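LbpB B-lobe (Moraxella bovis, PDB 3UAQ) probably binds host lactoferrin at the bacterial surface as the N-lobe, a handle domain joined to a beta barrel, of a lipoprotein receptor. Local coordinates at residues F200-Y206 with F295-F300; A238-A242 with V335-K339; D269-D274 with S285-K289. All coordinates share one frame; numbering follows the deposited sequence.

Interaction 1: residues F200-Y206 with F295-F300; sequences FGGGSGY and FLEPNF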
loop_
_atom_site.group_PDB
_atom_site.type_symbol
_atom_site.label_atom_id
_atom_site.label_comp_id
_atom_site.label_asym_id
_atom_site.label_seq_id
_atom_site.Cartn_x
_atom_site.Cartn_y
_atom_site.Cartn_z
ATOM N N PHE A 200 26.315 7.996 23.640
ATOM C CA PHE A 200 24.980 7.713 23.112
ATOM C C PHE A 200 24.992 6.400 22.323
ATOM O O PHE A 200 26.046 5.787 22.140
ATOM C CB PHE A 200 24.490 8.866 22.224
ATOM C CG PHE A 200 25.318 9.081 20.980
ATOM C CD1 PHE A 200 24.870 8.638 19.743
ATOM C CD2 PHE A 200 26.542 9.735 21.046
ATOM C CE1 PHE A 200 25.629 8.839 18.597
ATOM C CE2 PHE A 200 27.305 9.938 19.904
ATOM C CZ PHE A 200 26.845 9.488 18.679
ATOM N N GLY A 201 23.818 5.972 21.870
ATOM C CA GLY A 201 23.695 4.841 20.963
ATOM C C GLY A 201 22.387 4.987 20.204
ATOM O O GLY A 201 21.800 4.004 19.712
ATOM N N GLY A 202 21.933 6.237 20.110
ATOM C CA GLY A 202 20.541 6.543 19.826
ATOM C C GLY A 202 20.155 7.047 18.446
ATOM O O GLY A 202 20.298 6.348 17.431
ATOM N N GLY A 203 19.684 8.289 18.401
ATOM C CA GLY A 203 18.997 8.776 17.218
ATOM C C GLY A 203 19.092 10.269 16.977
ATOM O O GLY A 203 18.124 11.000 17.165
ATOM N N SER A 204 20.271 10.714 16.563
ATOM C CA SER A 204 20.507 12.073 16.088
ATOM C C SER A 204 21.916 12.061 15.550
ATOM O O SER A 204 22.148 12.424 14.398
ATOM C CB SER A 204 20.375 13.097 17.208
ATOM O OG SER A 204 19.015 13.421 17.424
ATOM N N GLY A 205 22.853 11.623 16.388
ATOM C CA GLY A 205 24.204 11.370 15.933
ATOM C C GLY A 205 24.129 10.383 14.792
ATOM O O GLY A 205 24.957 10.403 13.882
ATOM N N TYR A 206 23.108 9.533 14.833
ATOM C CA TYR A 206 22.919 8.507 13.817
ATOM C C TYR A 206 21.914 8.915 12.747
ATOM O O TYR A 206 21.619 8.129 11.841
ATOM C CB TYR A 206 22.477 7.197 14.468
ATOM C CG TYR A 206 23.595 6.463 15.187
ATOM C CD1 TYR A 206 23.825 6.659 16.544
ATOM C CD2 TYR A 206 24.418 5.572 14.509
ATOM C CE1 TYR A 206 24.843 5.988 17.206
ATOM C CE2 TYR A 206 25.438 4.896 15.162
ATOM C CZ TYR A 206 25.649 5.106 16.511
ATOM O OH TYR A 206 26.667 4.432 17.163
ATOM N N PHE A 295 32.664 8.845 17.706
ATOM C CA PHE A 295 31.694 9.691 18.376
ATOM C C PHE A 295 31.230 10.822 17.457
ATOM O O PHE A 295 30.074 11.253 17.511
ATOM C CB PHE A 295 32.296 10.250 19.664
ATOM C CG PHE A 295 31.357 11.128 20.436
ATOM C CD1 PHE A 295 30.497 10.585 21.372
ATOM C CD2 PHE A 295 31.330 12.499 20.224
ATOM C CE1 PHE A 295 29.623 11.395 22.088
ATOM C CE2 PHE A 295 30.461 13.313 20.937
ATOM C CZ PHE A 295 29.606 12.759 21.870
ATOM N N LEU A 296 32.138 11.299 16.611
ATOM C CA LEU A 296 31.828 12.385 15.692
ATOM C C LEU A 296 31.508 11.842 14.302
ATOM O O LEU A 296 30.916 12.539 13.481
ATOM C CB LEU A 296 32.983 13.383 15.649
ATOM C CG LEU A 296 33.307 13.986 17.025
ATOM C CD1 LEU A 296 34.794 14.262 17.201
ATOM C CD2 LEU A 296 32.486 15.239 17.294
ATOM N N GLU A 297 31.895 10.592 14.052
ATOM C CA GLU A 297 31.470 9.863 12.862
ATOM C C GLU A 297 30.892 8.520 13.286
ATOM O O GLU A 297 31.535 7.480 13.125
ATOM C CB GLU A 297 32.648 9.643 11.909
ATOM C CG GLU A 297 33.536 10.872 11.696
ATOM C CD GLU A 297 33.759 11.210 10.232
ATOM O OE1 GLU A 297 33.036 10.660 9.375
ATOM O OE2 GLU A 297 34.664 12.029 9.954
ATOM N N PRO A 298 29.678 8.541 13.852
ATOM C CA PRO A 298 29.021 7.296 14.259
ATOM C C PRO A 298 28.474 6.558 13.051
ATOM O O PRO A 298 28.033 7.204 12.097
ATOM C CB PRO A 298 27.879 7.782 15.152
ATOM C CG PRO A 298 27.562 9.145 14.637
ATOM C CD PRO A 298 28.872 9.732 14.183
ATOM N N ASN A 299 28.485 5.229 13.098
ATOM C CA ASN A 299 28.099 4.439 11.938
ATOM C C ASN A 299 27.571 3.063 12.326
ATOM O O ASN A 299 28.316 2.230 12.854
ATOM C CB ASN A 299 29.314 4.290 11.014
ATOM C CG ASN A 299 28.957 3.711 9.644
ATOM O OD1 ASN A 299 27.961 3.025 9.494
ATOM N ND2 ASN A 299 29.779 3.991 8.648
ATOM N N PHE A 300 26.285 2.837 12.062
ATOM C CA PHE A 300 25.646 1.545 12.291
ATOM C C PHE A 300 26.198 0.466 11.371
ATOM O O PHE A 300 26.091 -0.726 11.664
ATOM C CB PHE A 300 24.147 1.654 12.024
ATOM C CG PHE A 300 23.371 2.329 13.119
ATOM C CD1 PHE A 300 23.602 2.020 14.450
ATOM C CD2 PHE A 300 22.395 3.269 12.812
ATOM C CE1 PHE A 300 22.875 2.643 15.459
ATOM C CE2 PHE A 300 21.669 3.893 13.812
ATOM C CZ PHE A 300 21.910 3.579 15.139
#
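Gly205 O lies against the ring of Pro298, near its CG and CD atoms. Gly202 O likewise approaches carbon, meeting CZ at the edge of the Phe300 ring near its plane. Apolar and aromatic contacts hold the two loops together, centred on Tyr206, whose ring is clasped on both faces. Over one face lies Phe300 in an offset stack, the centroids of the Tyr206 and Phe300 rings 3.9 Å apart and their planes only 15° from parallel; Tyr206 CD2 sits above the middle of the Phe300 ring. Over the opposite face Pro298 CB makes a CH-pi contact, 3.9 Å from the Tyr206 centroid and offset toward the rim. Tyr206 CG is turned beside its own backbone N (chi1 -75°), which places the ring between these two partners. A second aromatic pair extends the contact: Phe200 and Phe295 form an offset edge-to-face pair, the edge of Phe200 toward the face of Phe295 and the planes at 72°, with Phe200 CE2 3.5 Å from Phe295 CE1. Phe200 CZ also reaches Pro298 CB, so the proline bridges both clusters. Arg187 packs against Tyr206 and Phe300, and Asn299 OD1 accepts a hydrogen bond from Phe301 N. The contact thus joins the long connection between strands 170-184 and 236-243 to the loop between strands 281-288 and 305-314.

Interaction 2: residues A238-A242 with V335-K339; sequences AVFKA and VFAGK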
loop_
_atom_site.group_PDB
_atom_site.type_symbol
_atom_site.label_atom_id
_atom_site.label_comp_id
_atom_site.label_asym_id
_atom_site.label_seq_id
_atom_site.Cartn_x
_atom_site.Cartn_y
_atom_site.Cartn_z
ATOM N N ALA A 238 18.636 0.543 -3.857
ATOM C CA ALA A 238 19.345 -0.701 -4.146
ATOM C C ALA A 238 19.606 -0.793 -5.643
ATOM O O ALA A 238 18.729 -0.491 -6.448
ATOM C CB ALA A 238 18.547 -1.908 -3.662
ATOM N N VAL A 239 20.820 -1.188 -6.012
ATOM C CA VAL A 239 21.153 -1.395 -7.416
ATOM C C VAL A 239 21.890 -2.716 -7.585
ATOM O O VAL A 239 22.733 -3.070 -6.761
ATOM C CB VAL A 239 21.995 -0.226 -7.980
ATOM C CG1 VAL A 239 23.236 -0.743 -8.698
ATOM C CG2 VAL A 239 21.148 0.633 -8.910
ATOM N N PHE A 240 21.569 -3.454 -8.643
ATOM C CA PHE A 240 22.157 -4.780 -8.824
ATOM C C PHE A 240 22.606 -5.023 -10.257
ATOM O O PHE A 240 22.012 -4.498 -11.202
ATOM C CB PHE A 240 21.164 -5.875 -8.418
ATOM C CG PHE A 240 20.567 -5.676 -7.060
ATOM C CD1 PHE A 240 19.369 -4.993 -6.911
ATOM C CD2 PHE A 240 21.202 -6.167 -5.931
ATOM C CE1 PHE A 240 18.810 -4.804 -5.650
ATOM C CE2 PHE A 240 20.649 -5.983 -4.667
ATOM C CZ PHE A 240 19.452 -5.299 -4.527
ATOM N N LYS A 241 23.660 -5.822 -10.409
ATOM C CA LYS A 241 24.072 -6.308 -11.717
ATOM C C LYS A 241 24.157 -7.824 -11.677
ATOM O O LYS A 241 24.881 -8.396 -10.858
ATOM C CB LYS A 241 25.409 -5.710 -12.152
ATOM C CG LYS A 241 25.857 -6.201 -13.518
ATOM C CD LYS A 241 26.027 -5.052 -14.524
ATOM C CE LYS A 241 27.463 -4.560 -14.538
ATOM N NZ LYS A 241 28.389 -5.741 -14.610
ATOM N N ALA A 242 23.392 -8.467 -12.553
ATOM C CA ALA A 242 23.374 -9.920 -12.638
ATOM C C ALA A 242 24.089 -10.420 -13.893
ATOM O O ALA A 242 23.657 -10.156 -15.020
ATOM C CB ALA A 242 21.941 -10.442 -12.594
ATOM N N VAL A 335 17.112 -6.482 4.425
ATOM C CA VAL A 335 16.438 -7.151 3.329
ATOM C C VAL A 335 16.489 -6.241 2.116
ATOM O O VAL A 335 16.582 -5.020 2.244
ATOM C CB VAL A 335 14.970 -7.465 3.671
ATOM C CG1 VAL A 335 14.892 -8.403 4.861
ATOM C CG2 VAL A 335 14.205 -6.176 3.953
ATOM N N PHE A 336 16.433 -6.834 0.934
ATOM C CA PHE A 336 16.544 -6.052 -0.283
ATOM C C PHE A 336 15.747 -6.661 -1.424
ATOM O O PHE A 336 15.497 -7.870 -1.462
ATOM C CB PHE A 336 18.013 -5.901 -0.687
ATOM C CG PHE A 336 18.751 -7.209 -0.820
ATOM C CD1 PHE A 336 18.756 -7.901 -2.023
ATOM C CD2 PHE A 336 19.460 -7.736 0.250
ATOM C CE1 PHE A 336 19.448 -9.098 -2.156
ATOM C CE2 PHE A 336 20.156 -8.936 0.122
ATOM C CZ PHE A 336 20.147 -9.615 -1.081
ATOM N N ALA A 337 15.352 -5.807 -2.355
ATOM C CA ALA A 337 14.649 -6.251 -3.543
ATOM C C ALA A 337 15.050 -5.359 -4.708
ATOM O O ALA A 337 15.434 -4.203 -4.518
ATOM C CB ALA A 337 13.145 -6.210 -3.319
ATOM N N GLY A 338 14.973 -5.909 -5.911
ATOM C CA GLY A 338 15.264 -5.159 -7.114
ATOM C C GLY A 338 14.501 -5.745 -8.283
ATOM O O GLY A 338 14.036 -6.888 -8.227
ATOM N N LYS A 339 14.354 -4.955 -9.342
ATOM C CA LYS A 339 13.696 -5.423 -10.558
ATOM C C LYS A 339 14.352 -4.790 -11.780
ATOM O O LYS A 339 14.949 -3.721 -11.682
ATOM C CB LYS A 339 12.192 -5.125 -10.533
ATOM C CG LYS A 339 11.811 -3.858 -11.287
ATOM C CD LYS A 339 10.433 -3.373 -10.879
ATOM C CE LYS A 339 10.252 -1.888 -11.146
ATOM N NZ LYS A 339 9.062 -1.321 -10.449
#
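Phe240 is the side chain that spans the gap to strand 335-339, and the dense part of the contact gathers round the far end of its ring. CZ of Phe240 comes to 3.7 Å from CD1 of Phe336, and CE2 of Phe240 lies nearly as close to that same carbon. The two rings meet obliquely, inclined at 35° with centroids 5.7 Å apart. On the other flank of the ring, CE1 of Phe240 lies 3.6 Å from Ala337 O, which approaches the ring edge near its plane, and 3.9 Å from Gly338 CA. Because Gly338 carries no side chain, the phenyl group can come down directly against the backbone there. Phe240 CG stands beside its backbone N (chi1 -51°), and from this position the ring reaches across to its partners.

Elsewhere the contact is thin. Ala238 adds one distant touch, its CB 4.0 Å from Ala337 O, while Val239 and Lys339 direct their side chains away from the opposing strand; the two lysines, Lys241 and Lys339, are exposed to solvent. Ala337 also points away, onto Val121 and Ala123 of strand 121-128. The axes of the two short segments come no closer than 7.0 Å and their directions differ by 62°, and the strands do not pair directly. Instead, strands 236-243 and 332-340 both pair antiparallel with strand 170-184, which contributes Tyr173 and Trp177 to the packing, while Leu321 of strand 320-326 touches both phenylalanines within the barrel.

Interaction 3: residues D269-D274 with S285-K289; sequences DRYDID and SAIAK
Lys289 folds back over strand 269-274 to reach Asp272, its chain bent at chi2 (-69°) and chi3 (-73°) so that CG passes over the backbone of Arg270 and CD runs alongside the carboxylate. The ammonium group ends 2.7 Å from Asp272 OD2, a salt bridge that meets the oxygen from above the carboxylate plane, 41° out of it. Asp272 OD1 is hydrogen-bonded to Thr252 OG1, so the carboxylate is held at both oxygens, by Lys289 just past the end of one strand and by Thr252 on strand 248-257. Beside it, on the same face, Ile287 reaches diagonally: its CD1 lies 3.7 Å from Asp274 CB, while the Asp274 carboxylate turns to Lys248. These segments form part of a beta hairpin in the antiparallel barrel. Asp272 with Ile287 and Asp274 with Ser285 are hydrogen-bonded pairs, the first linked by Asp272 N to Ile287 O and by Ile287 N to Asp272 O, each 2.9 Å. A classic beta bulge puts Arg270 and Tyr271 together opposite Leu253 of strand 248-257, and Arg270 reaches a salt bridge with Glu223. On the buried face Tyr271, whose ring also meets Phe325, slants past the small side chains of the partner strand, CD2 4.2 Å from Ala286 CB and CE2 equally far from Ala288 CB.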
loop_
_atom_site.group_PDB
_atom_site.type_symbol
_atom_site.label_atom_id
_atom_site.label_comp_id
_atom_site.label_asym_id
_atom_site.label_seq_id
_atom_site.Cartn_x
_atom_site.Cartn_y
_atom_site.Cartn_z
ATOM N N ASP A 269 26.903 5.498 -0.105
ATOM C CA ASP A 269 26.964 4.043 -0.223
ATOM C C ASP A 269 27.243 3.399 1.137
ATOM O O ASP A 269 28.209 3.749 1.822
ATOM C CB ASP A 269 28.009 3.615 -1.259
ATOM C CG ASP A 269 27.653 4.064 -2.666
ATOM O OD1 ASP A 269 26.481 4.436 -2.889
ATOM O OD2 ASP A 269 28.540 4.043 -3.549
ATOM N N ARG A 270 26.378 2.467 1.526
ATOM C CA ARG A 270 26.519 1.760 2.793
ATOM C C ARG A 270 27.134 0.387 2.579
ATOM O O ARG A 270 28.033 -0.024 3.313
ATOM C CB ARG A 270 25.158 1.599 3.465
ATOM C CG ARG A 270 24.444 2.908 3.769
ATOM C CD ARG A 270 25.071 3.632 4.952
ATOM N NE ARG A 270 24.154 4.611 5.536
ATOM C CZ ARG A 270 24.539 5.667 6.248
ATOM N NH1 ARG A 270 25.829 5.888 6.465
ATOM N NH2 ARG A 270 23.634 6.504 6.738
ATOM N N TYR A 271 26.643 -0.319 1.566
ATOM C CA TYR A 271 27.048 -1.699 1.315
ATOM C C TYR A 271 27.228 -1.999 -0.168
ATOM O O TYR A 271 26.368 -1.670 -0.994
ATOM C CB TYR A 271 26.004 -2.675 1.879
ATOM C CG TYR A 271 25.915 -2.698 3.391
ATOM C CD1 TYR A 271 24.953 -1.954 4.063
ATOM C CD2 TYR A 271 26.792 -3.468 4.146
ATOM C CE1 TYR A 271 24.865 -1.975 5.449
ATOM C CE2 TYR A 271 26.712 -3.492 5.528
ATOM C CZ TYR A 271 25.748 -2.745 6.177
ATOM O OH TYR A 271 25.676 -2.774 7.554
ATOM N N ASP A 272 28.355 -2.617 -0.500
ATOM C CA ASP A 272 28.504 -3.279 -1.787
ATOM C C ASP A 272 28.043 -4.716 -1.632
ATOM O O ASP A 272 27.977 -5.235 -0.517
ATOM C CB ASP A 272 29.957 -3.245 -2.258
ATOM C CG ASP A 272 30.251 -2.060 -3.160
ATOM O OD1 ASP A 272 29.322 -1.602 -3.858
ATOM O OD2 ASP A 272 31.411 -1.590 -3.168
ATOM N N ILE A 273 27.718 -5.358 -2.746
ATOM C CA ILE A 273 27.265 -6.741 -2.701
ATOM C C ILE A 273 28.126 -7.631 -3.594
ATOM O O ILE A 273 28.584 -7.211 -4.665
ATOM C CB ILE A 273 25.784 -6.855 -3.086
ATOM C CG1 ILE A 273 24.967 -5.845 -2.280
ATOM C CG2 ILE A 273 25.278 -8.272 -2.861
ATOM C CD1 ILE A 273 23.492 -6.152 -2.230
ATOM N N ASP A 274 28.353 -8.859 -3.139
ATOM C CA ASP A 274 29.246 -9.776 -3.830
ATOM C C ASP A 274 28.759 -11.209 -3.649
ATOM O O ASP A 274 29.118 -11.881 -2.685
ATOM C CB ASP A 274 30.672 -9.625 -3.297
ATOM C CG ASP A 274 31.663 -10.480 -4.047
ATOM O OD1 ASP A 274 31.449 -10.709 -5.259
ATOM O OD2 ASP A 274 32.654 -10.920 -3.426
ATOM N N SER A 285 28.338 -12.225 0.066
ATOM C CA SER A 285 28.708 -11.276 1.099
ATOM C C SER A 285 28.169 -9.874 0.858
ATOM O O SER A 285 28.006 -9.442 -0.294
ATOM C CB SER A 285 30.229 -11.226 1.232
ATOM O OG SER A 285 30.755 -12.527 1.414
ATOM N N ALA A 286 27.890 -9.181 1.963
ATOM C CA ALA A 286 27.629 -7.750 1.954
ATOM C C ALA A 286 28.862 -7.081 2.551
ATOM O O ALA A 286 29.344 -7.485 3.611
ATOM C CB ALA A 286 26.384 -7.420 2.773
ATOM N N ILE A 287 29.380 -6.070 1.863
ATOM C CA ILE A 287 30.621 -5.427 2.278
ATOM C C ILE A 287 30.376 -3.977 2.697
ATOM O O ILE A 287 29.818 -3.181 1.933
ATOM C CB ILE A 287 31.681 -5.477 1.154
ATOM C CG1 ILE A 287 32.114 -6.924 0.891
ATOM C CG2 ILE A 287 32.884 -4.613 1.500
ATOM C CD1 ILE A 287 31.593 -7.495 -0.421
ATOM N N ALA A 288 30.791 -3.640 3.916
ATOM C CA ALA A 288 30.611 -2.286 4.434
ATOM C C ALA A 288 31.615 -1.324 3.796
ATOM O O ALA A 288 32.809 -1.630 3.692
ATOM C CB ALA A 288 30.737 -2.274 5.955
ATOM N N LYS A 289 31.123 -0.162 3.376
ATOM C CA LYS A 289 31.939 0.812 2.660
ATOM C C LYS A 289 32.720 1.729 3.601
ATOM O O LYS A 289 33.646 2.418 3.176
ATOM C CB LYS A 289 31.054 1.660 1.739
ATOM C CG LYS A 289 30.230 0.855 0.748
ATOM C CD LYS A 289 31.102 0.199 -0.311
ATOM C CE LYS A 289 31.630 1.226 -1.302
ATOM N NZ LYS A 289 32.594 0.670 -2.293
#

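How the interactions relate
Interactions 2 and 3 belong to the same curled sheet and meet inside the barrel, where Phe240 CE2 lies 3.7 Å from Ile273 CD1; their centres are about 12 Å apart. Interaction 1 stands off from both, in loops beyond the strands: its centre is about 27 Å from that of interaction 2 and about 20 Å from that of interaction 3. The nearest atoms of interactions 1 and 3 are still about 5 Å apart, but Phe301, which follows 295-300 directly, packs on Arg270 and Tyr271 and so connects the two. Along the chain, the hairpin of interaction 3 is nested within the spans closed by interactions 1 and 2, whose own segments alternate.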